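Local coordinates for protein tryptophan decarboxylase 1 (Oryza sativa subsp. japonica, PDB 6KHO) that decarboxylates L-tryptophan to tryptamine and 5-hydroxy-L-tryptophan to serotonin, working as a homodimer with the cofactor pyridoxal 5'-phosphate, at residues L143-M157 and L332-R344. Sequence-based numbering, arbitrary orientation.
Sequences LDWLAQMLNLPTSFM and LMTCLDCTCLYVR
Leu-332, Cys-340, Tyr-342 and Arg-344 meet the end of helix 133-149 and the loop after it, where that helix packs on the seven-stranded mixed sheet of the large, fold type I (aspartate aminotransferase-like) PLP-binding domain of a group II decarboxylase. Leu-332, just past Lys-330, the lysine that carries PLP but is not joined to it here, puts CD2 3.9 Å from Leu-146 CD1, the two side chains lying alongside one another but running opposite ways; Met-149 CE borders the same Leu-332 methyl. The chain then turns away and returns as strand 339-343, which residues 143-149 of the helix cross at 79°. Cys-340 touches two leucines of the helix, its CB 3.8 Å from Leu-143 CD2 and its SG facing Leu-146 CD2. Tyr-342, with CG anti to its carbonyl carbon (chi1 -64°), sends its ring against the helix. Its OH donates to Leu-143 O at 2.7 Å, in the carbonyl plane and on a lone pair; the same oxygen also accepts the helical N-H of Ala-147. Leu-152 CD1 sits over the centre of one Tyr-342 ring face, a CH-pi contact 3.8 Å from the centroid, while Met-157 SD makes a Met-aromatic contact at the edge. A phenylalanine in place of Tyr-342 has no hydroxyl to offer, and the strand would probably lose its hydrogen-bonded tie to Leu-143 O. Arg-344 NH1 hydrogen-bonds to Val-321 O, and one water donates to both Arg-344 O and Ser-155 O. Arg-344 CG lies over one face of the Phe-156 ring, 3.6 Å from its centroid.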
ATOM      1  N   LEU A 143      11.126   9.901   9.378  1.00 24.02           N
ATOM      2  CA  LEU A 143      12.161   8.898   9.136  1.00 25.29           C
ATOM      3  C   LEU A 143      13.456   9.264   9.847  1.00 25.80           C
ATOM      4  O   LEU A 143      14.122   8.404  10.437  1.00 25.18           O
ATOM      5  CB  LEU A 143      12.404   8.751   7.638  1.00 25.11           C
ATOM      6  CG  LEU A 143      11.320   7.992   6.877  1.00 29.49           C
ATOM      7  CD1 LEU A 143      11.385   8.331   5.396  1.00 26.32           C
ATOM      8  CD2 LEU A 143      11.475   6.478   7.130  1.00 25.85           C
ATOM      9  N   ASP A 144      13.832  10.538   9.782  1.00 27.61           N
ATOM     10  CA  ASP A 144      15.047  11.002  10.440  1.00 28.03           C
ATOM     11  C   ASP A 144      14.959  10.840  11.954  1.00 30.04           C
ATOM     12  O   ASP A 144      15.918  10.390  12.591  1.00 26.55           O
ATOM     13  CB  ASP A 144      15.301  12.456  10.066  1.00 29.57           C
ATOM     14  CG  ASP A 144      16.716  12.877  10.350  1.00 40.90           C
ATOM     15  OD1 ASP A 144      16.995  13.323  11.485  1.00 41.96           O
ATOM     16  OD2 ASP A 144      17.550  12.726   9.445  1.00 48.51           O
ATOM     17  N   TRP A 145      13.827  11.235  12.552  1.00 25.45           N
ATOM     18  CA  TRP A 145      13.645  11.051  13.989  1.00 25.92           C
ATOM     19  C   TRP A 145      13.782   9.587  14.379  1.00 26.62           C
ATOM     20  O   TRP A 145      14.436   9.261  15.373  1.00 29.21           O
ATOM     21  CB  TRP A 145      12.270  11.557  14.431  1.00 24.89           C
ATOM     22  CG  TRP A 145      12.104  13.037  14.578  1.00 28.77           C
ATOM     23  CD1 TRP A 145      12.920  14.031  14.106  1.00 28.56           C
ATOM     24  CD2 TRP A 145      11.012  13.692  15.237  1.00 26.15           C
ATOM     25  NE1 TRP A 145      12.396  15.265  14.438  1.00 27.38           N
ATOM     26  CE2 TRP A 145      11.230  15.079  15.136  1.00 28.27           C
ATOM     27  CE3 TRP A 145       9.875  13.233  15.910  1.00 24.48           C
ATOM     28  CZ2 TRP A 145      10.343  16.015  15.684  1.00 28.58           C
ATOM     29  CZ3 TRP A 145       9.002  14.157  16.455  1.00 27.16           C
ATOM     30  CH2 TRP A 145       9.239  15.535  16.335  1.00 27.62           C
ATOM     31  N   LEU A 146      13.117   8.693  13.640  1.00 24.19           N
ATOM     32  CA  LEU A 146      13.205   7.262  13.951  1.00 26.76           C
ATOM     33  C   LEU A 146      14.633   6.742  13.782  1.00 28.23           C
ATOM     34  O   LEU A 146      15.111   5.926  14.587  1.00 26.62           O
ATOM     35  CB  LEU A 146      12.243   6.473  13.058  1.00 23.04           C
ATOM     36  CG  LEU A 146      12.299   4.942  13.196  1.00 26.10           C
ATOM     37  CD1 LEU A 146      11.985   4.502  14.639  1.00 24.52           C
ATOM     38  CD2 LEU A 146      11.325   4.295  12.208  1.00 27.97           C
ATOM     39  N   ALA A 147      15.326   7.197  12.735  1.00 27.81           N
ATOM     40  CA  ALA A 147      16.724   6.815  12.562  1.00 27.63           C
ATOM     41  C   ALA A 147      17.568   7.264  13.753  1.00 30.13           C
ATOM     42  O   ALA A 147      18.504   6.563  14.159  1.00 30.41           O
ATOM     43  CB  ALA A 147      17.270   7.393  11.254  1.00 28.18           C
ATOM     44  N   GLN A 148      17.247   8.423  14.335  1.00 31.35           N
ATOM     45  CA  GLN A 148      17.958   8.868  15.535  1.00 31.09           C
ATOM     46  C   GLN A 148      17.655   7.965  16.723  1.00 33.11           C
ATOM     47  O   GLN A 148      18.567   7.583  17.463  1.00 32.72           O
ATOM     48  CB  GLN A 148      17.600  10.313  15.879  1.00 30.34           C
ATOM     49  CG  GLN A 148      18.091  11.347  14.887  1.00 29.84           C
ATOM     50  CD  GLN A 148      17.636  12.747  15.248  1.00 34.67           C
ATOM     51  OE1 GLN A 148      17.797  13.188  16.385  1.00 31.79           O
ATOM     52  NE2 GLN A 148      17.051  13.451  14.281  1.00 31.08           N
ATOM     53  N   MET A 149      16.379   7.616  16.927  1.00 31.86           N
ATOM     54  CA  MET A 149      16.033   6.686  18.004  1.00 31.28           C
ATOM     55  C   MET A 149      16.764   5.354  17.841  1.00 33.38           C
ATOM     56  O   MET A 149      17.252   4.777  18.823  1.00 31.00           O
ATOM     57  CB  MET A 149      14.521   6.453  18.049  1.00 28.60           C
ATOM     58  CG  MET A 149      13.684   7.701  18.297  1.00 32.52           C
ATOM     59  SD  MET A 149      12.061   7.322  18.993  1.00 35.03           S
ATOM     60  CE  MET A 149      11.356   6.230  17.750  1.00 33.07           C
ATOM     61  N   LEU A 150      16.833   4.845  16.612  1.00 29.26           N
ATOM     62  CA  LEU A 150      17.499   3.578  16.329  1.00 31.10           C
ATOM     63  C   LEU A 150      19.011   3.698  16.333  1.00 35.21           C
ATOM     64  O   LEU A 150      19.700   2.676  16.220  1.00 34.90           O
ATOM     65  CB  LEU A 150      17.072   3.038  14.964  1.00 29.95           C
ATOM     66  CG  LEU A 150      15.614   2.621  14.798  1.00 32.61           C
ATOM     67  CD1 LEU A 150      15.308   2.367  13.323  1.00 30.11           C
ATOM     68  CD2 LEU A 150      15.353   1.384  15.624  1.00 33.52           C
ATOM     69  N   ASN A 151      19.536   4.915  16.422  1.00 34.83           N
ATOM     70  CA  ASN A 151      20.968   5.144  16.311  1.00 36.30           C
ATOM     71  C   ASN A 151      21.528   4.567  15.018  1.00 36.12           C
ATOM     72  O   ASN A 151      22.616   3.987  14.997  1.00 32.93           O
ATOM     73  CB  ASN A 151      21.703   4.577  17.517  1.00 37.50           C
ATOM     74  CG  ASN A 151      22.165   5.647  18.427  1.00 47.03           C
ATOM     75  OD1 ASN A 151      23.176   6.295  18.162  1.00 56.30           O
ATOM     76  ND2 ASN A 151      21.403   5.895  19.483  1.00 48.41           N
ATOM     77  N   LEU A 152      20.782   4.717  13.925  1.00 32.61           N
ATOM     78  CA  LEU A 152      21.340   4.337  12.638  1.00 34.70           C
ATOM     79  C   LEU A 152      22.557   5.208  12.326  1.00 39.32           C
ATOM     80  O   LEU A 152      22.601   6.379  12.707  1.00 35.05           O
ATOM     81  CB  LEU A 152      20.306   4.476  11.526  1.00 33.96           C
ATOM     82  CG  LEU A 152      19.113   3.518  11.566  1.00 32.77           C
ATOM     83  CD1 LEU A 152      18.309   3.661  10.285  1.00 30.13           C
ATOM     84  CD2 LEU A 152      19.567   2.069  11.734  1.00 36.01           C
ATOM     85  N   PRO A 153      23.571   4.649  11.665  1.00 37.68           N
ATOM     86  CA  PRO A 153      24.655   5.482  11.132  1.00 42.13           C
ATOM     87  C   PRO A 153      24.100   6.616  10.276  1.00 43.29           C
ATOM     88  O   PRO A 153      23.055   6.479   9.627  1.00 37.95           O
ATOM     89  CB  PRO A 153      25.478   4.500  10.288  1.00 36.13           C
ATOM     90  CG  PRO A 153      25.189   3.165  10.881  1.00 42.12           C
ATOM     91  CD  PRO A 153      23.787   3.213  11.423  1.00 36.46           C
ATOM     92  N   THR A 154      24.817   7.744  10.275  1.00 41.26           N
ATOM     93  CA  THR A 154      24.353   8.914   9.533  1.00 41.82           C
ATOM     94  C   THR A 154      24.330   8.660   8.034  1.00 38.91           C
ATOM     95  O   THR A 154      23.619   9.365   7.307  1.00 40.96           O
ATOM     96  CB  THR A 154      25.229  10.141   9.831  1.00 44.29           C
ATOM     97  OG1 THR A 154      26.607   9.787   9.708  1.00 48.65           O
ATOM     98  CG2 THR A 154      24.980  10.650  11.232  1.00 47.97           C
ATOM     99  N   SER A 155      25.073   7.661   7.558  1.00 38.42           N
ATOM    100  CA  SER A 155      25.010   7.302   6.149  1.00 37.00           C
ATOM    101  C   SER A 155      23.603   6.887   5.708  1.00 35.19           C
ATOM    102  O   SER A 155      23.336   6.853   4.503  1.00 35.68           O
ATOM    103  CB  SER A 155      26.013   6.183   5.850  1.00 37.69           C
ATOM    104  OG  SER A 155      25.811   5.067   6.704  1.00 37.41           O
ATOM    105  N   PHE A 156      22.694   6.586   6.639  1.00 34.65           N
ATOM    106  CA  PHE A 156      21.339   6.183   6.262  1.00 34.85           C
ATOM    107  C   PHE A 156      20.336   7.333   6.231  1.00 37.18           C
ATOM    108  O   PHE A 156      19.174   7.101   5.884  1.00 34.84           O
ATOM    109  CB  PHE A 156      20.819   5.084   7.199  1.00 30.54           C
ATOM    110  CG  PHE A 156      21.381   3.715   6.900  1.00 33.32           C
ATOM    111  CD1 PHE A 156      20.870   2.962   5.850  1.00 30.55           C
ATOM    112  CD2 PHE A 156      22.426   3.192   7.658  1.00 36.38           C
ATOM    113  CE1 PHE A 156      21.384   1.700   5.547  1.00 28.63           C
ATOM    114  CE2 PHE A 156      22.951   1.928   7.374  1.00 33.58           C
ATOM    115  CZ  PHE A 156      22.431   1.181   6.310  1.00 31.96           C
ATOM    116  N   MET A 157      20.725   8.564   6.552  1.00 33.26           N
ATOM    117  CA  MET A 157      19.771   9.656   6.398  1.00 41.10           C
ATOM    118  C   MET A 157      20.458  10.871   5.781  1.00 42.87           C
ATOM    119  O   MET A 157      21.672  10.881   5.550  1.00 47.45           O
ATOM    120  CB  MET A 157      19.082   9.977   7.728  1.00 46.94           C
ATOM    121  CG  MET A 157      17.571  10.297   7.600  1.00 45.94           C
ATOM    122  SD  MET A 157      16.535   9.199   6.558  1.00 49.14           S
ATOM    123  CE  MET A 157      15.174  10.352   6.265  1.00 36.48           C
ATOM    124  N   LEU A 332       5.776  -0.670  17.245  1.00 28.83           N
ATOM    125  CA  LEU A 332       6.003   0.729  17.618  1.00 30.58           C
ATOM    126  C   LEU A 332       4.703   1.539  17.605  1.00 30.01           C
ATOM    127  O   LEU A 332       4.686   2.723  17.242  1.00 31.24           O
ATOM    128  CB  LEU A 332       7.066   1.367  16.725  1.00 28.76           C
ATOM    129  CG  LEU A 332       7.865   2.499  17.379  1.00 34.75           C
ATOM    130  CD1 LEU A 332       8.711   1.953  18.524  1.00 31.89           C
ATOM    131  CD2 LEU A 332       8.729   3.241  16.357  1.00 35.34           C
ATOM    132  N   MET A 333       3.594   0.905  18.001  1.00 28.22           N
ATOM    133  CA  MET A 333       2.329   1.585  18.336  1.00 30.72           C
ATOM    134  C   MET A 333       1.774   2.435  17.198  1.00 29.50           C
ATOM    135  O   MET A 333       1.079   3.426  17.441  1.00 27.84           O
ATOM    136  CB  MET A 333       2.487   2.452  19.586  1.00 29.68           C
ATOM    137  CG  MET A 333       2.516   1.632  20.871  1.00 36.77           C
ATOM    138  SD  MET A 333       2.894   2.644  22.304  1.00 47.82           S
ATOM    139  CE  MET A 333       4.605   2.940  22.027  1.00 36.92           C
ATOM    140  N   THR A 334       2.056   2.058  15.958  1.00 27.37           N
ATOM    141  CA  THR A 334       1.574   2.769  14.780  1.00 28.05           C
ATOM    142  C   THR A 334       0.710   1.810  13.970  1.00 33.63           C
ATOM    143  O   THR A 334       1.200   0.772  13.522  1.00 32.80           O
ATOM    144  CB  THR A 334       2.753   3.269  13.939  1.00 29.71           C
ATOM    145  OG1 THR A 334       3.607   4.117  14.732  1.00 30.62           O
ATOM    146  CG2 THR A 334       2.262   4.043  12.743  1.00 28.48           C
ATOM    147  N   CYS A 335      -0.569   2.139  13.783  1.00 27.15           N
ATOM    148  CA  CYS A 335      -1.462   1.203  13.104  1.00 27.43           C
ATOM    149  C   CYS A 335      -1.008   0.957  11.660  1.00 32.32           C
ATOM    150  O   CYS A 335      -0.348   1.798  11.035  1.00 29.65           O
ATOM    151  CB  CYS A 335      -2.908   1.732  13.119  1.00 29.00           C
ATOM    152  SG  CYS A 335      -3.151   3.385  12.342  1.00 34.08           S
ATOM    153  N   LEU A 336      -1.378  -0.212  11.125  1.00 27.83           N
ATOM    154  CA  LEU A 336      -1.047  -0.539   9.738  1.00 31.03           C
ATOM    155  C   LEU A 336      -1.629   0.507   8.784  1.00 33.53           C
ATOM    156  O   LEU A 336      -2.665   1.115   9.068  1.00 32.64           O
ATOM    157  CB  LEU A 336      -1.587  -1.931   9.384  1.00 33.65           C
ATOM    158  CG  LEU A 336      -0.789  -3.170   9.828  1.00 34.22           C
ATOM    159  CD1 LEU A 336      -0.982  -3.501  11.309  1.00 33.01           C
ATOM    160  CD2 LEU A 336      -1.167  -4.369   8.961  1.00 35.71           C
ATOM    161  N   ASP A 337      -0.957   0.742   7.646  1.00 30.45           N
ATOM    162  CA  ASP A 337       0.363   0.187   7.288  1.00 32.71           C
ATOM    163  C   ASP A 337       1.466   1.213   7.547  1.00 33.06           C
ATOM    164  O   ASP A 337       1.254   2.422   7.360  1.00 31.65           O
ATOM    165  CB  ASP A 337       0.438  -0.214   5.803  1.00 34.52           C
ATOM    166  CG  ASP A 337      -0.858  -0.811   5.272  1.00 39.02           C
ATOM    167  OD1 ASP A 337      -1.339  -1.803   5.857  1.00 43.04           O
ATOM    168  OD2 ASP A 337      -1.394  -0.291   4.265  1.00 46.46           O
ATOM    169  N   CYS A 338       2.642   0.726   7.943  1.00 32.14           N
ATOM    170  CA  CYS A 338       3.786   1.599   8.173  1.00 27.64           C
ATOM    171  C   CYS A 338       5.085   0.789   8.241  1.00 30.02           C
ATOM    172  O   CYS A 338       5.419   0.243   9.296  1.00 29.32           O
ATOM    173  CB  CYS A 338       3.597   2.396   9.467  1.00 29.22           C
ATOM    174  SG  CYS A 338       4.917   3.648   9.736  1.00 32.98           S
ATOM    175  N   THR A 339       5.811   0.691   7.129  1.00 26.29           N
ATOM    176  CA  THR A 339       7.126   0.050   7.105  1.00 26.21           C
ATOM    177  C   THR A 339       8.139   1.078   6.641  1.00 27.26           C
ATOM    178  O   THR A 339       7.907   1.762   5.640  1.00 28.97           O
ATOM    179  CB  THR A 339       7.155  -1.164   6.167  1.00 26.64           C
ATOM    180  OG1 THR A 339       6.172  -2.112   6.588  1.00 30.82           O
ATOM    181  CG2 THR A 339       8.545  -1.836   6.179  1.00 27.78           C
ATOM    182  N   CYS A 340       9.251   1.192   7.362  1.00 24.42           N
ATOM    183  CA  CYS A 340      10.277   2.183   7.063  1.00 26.69           C
ATOM    184  C   CYS A 340      11.470   1.494   6.414  1.00 28.25           C
ATOM    185  O   CYS A 340      12.003   0.536   6.972  1.00 27.55           O
ATOM    186  CB  CYS A 340      10.703   2.910   8.340  1.00 26.44           C
ATOM    187  SG  CYS A 340       9.305   3.852   9.042  1.00 28.85           S
ATOM    188  N   LEU A 341      11.879   1.983   5.244  1.00 24.14           N
ATOM    189  CA  LEU A 341      13.052   1.480   4.538  1.00 25.26           C
ATOM    190  C   LEU A 341      14.126   2.556   4.515  1.00 26.57           C
ATOM    191  O   LEU A 341      13.842   3.694   4.135  1.00 25.78           O
ATOM    192  CB  LEU A 341      12.695   1.086   3.100  1.00 24.39           C
ATOM    193  CG  LEU A 341      13.888   0.891   2.156  1.00 25.19           C
ATOM    194  CD1 LEU A 341      14.717  -0.332   2.599  1.00 25.75           C
ATOM    195  CD2 LEU A 341      13.406   0.741   0.724  1.00 25.35           C
ATOM    196  N   TYR A 342      15.352   2.192   4.892  1.00 26.44           N
ATOM    197  CA  TYR A 342      16.505   3.088   4.856  1.00 26.63           C
ATOM    198  C   TYR A 342      17.555   2.505   3.923  1.00 29.25           C
ATOM    199  O   TYR A 342      17.790   1.295   3.937  1.00 23.94           O
ATOM    200  CB  TYR A 342      17.124   3.276   6.249  1.00 23.50           C
ATOM    201  CG  TYR A 342      16.200   3.944   7.246  1.00 29.43           C
ATOM    202  CD1 TYR A 342      15.330   3.190   8.024  1.00 29.09           C
ATOM    203  CD2 TYR A 342      16.187   5.332   7.394  1.00 27.82           C
ATOM    204  CE1 TYR A 342      14.476   3.799   8.945  1.00 29.87           C
ATOM    205  CE2 TYR A 342      15.341   5.955   8.317  1.00 28.75           C
ATOM    206  CZ  TYR A 342      14.492   5.183   9.087  1.00 29.22           C
ATOM    207  OH  TYR A 342      13.645   5.785   9.990  1.00 25.91           O
ATOM    208  N   VAL A 343      18.181   3.361   3.107  1.00 28.07           N
ATOM    209  CA  VAL A 343      19.218   2.925   2.175  1.00 25.96           C
ATOM    210  C   VAL A 343      20.412   3.861   2.290  1.00 29.44           C
ATOM    211  O   VAL A 343      20.263   5.051   2.584  1.00 27.44           O
ATOM    212  CB  VAL A 343      18.706   2.865   0.714  1.00 29.19           C
ATOM    213  CG1 VAL A 343      17.490   1.925   0.599  1.00 28.35           C
ATOM    214  CG2 VAL A 343      18.348   4.241   0.201  1.00 30.24           C
ATOM    215  N   ARG A 344      21.613   3.323   2.040  1.00 27.44           N
ATOM    216  CA  ARG A 344      22.793   4.173   2.092  1.00 29.10           C
ATOM    217  C   ARG A 344      22.985   4.997   0.824  1.00 36.33           C
ATOM    218  O   ARG A 344      23.671   6.025   0.872  1.00 34.81           O
ATOM    219  CB  ARG A 344      24.035   3.334   2.383  1.00 32.85           C
ATOM    220  CG  ARG A 344      24.239   3.164   3.892  1.00 34.85           C
ATOM    221  CD  ARG A 344      25.348   2.192   4.207  1.00 38.38           C
ATOM    222  NE  ARG A 344      26.580   2.555   3.529  1.00 44.40           N
ATOM    223  CZ  ARG A 344      27.502   1.680   3.146  1.00 46.67           C
ATOM    224  NH1 ARG A 344      27.318   0.383   3.362  1.00 44.03           N
ATOM    225  NH2 ARG A 344      28.600   2.102   2.540  1.00 51.71           N
TER
HETATM  226  O   HOH W   1      25.145   7.060   2.621  1.00 37.45           O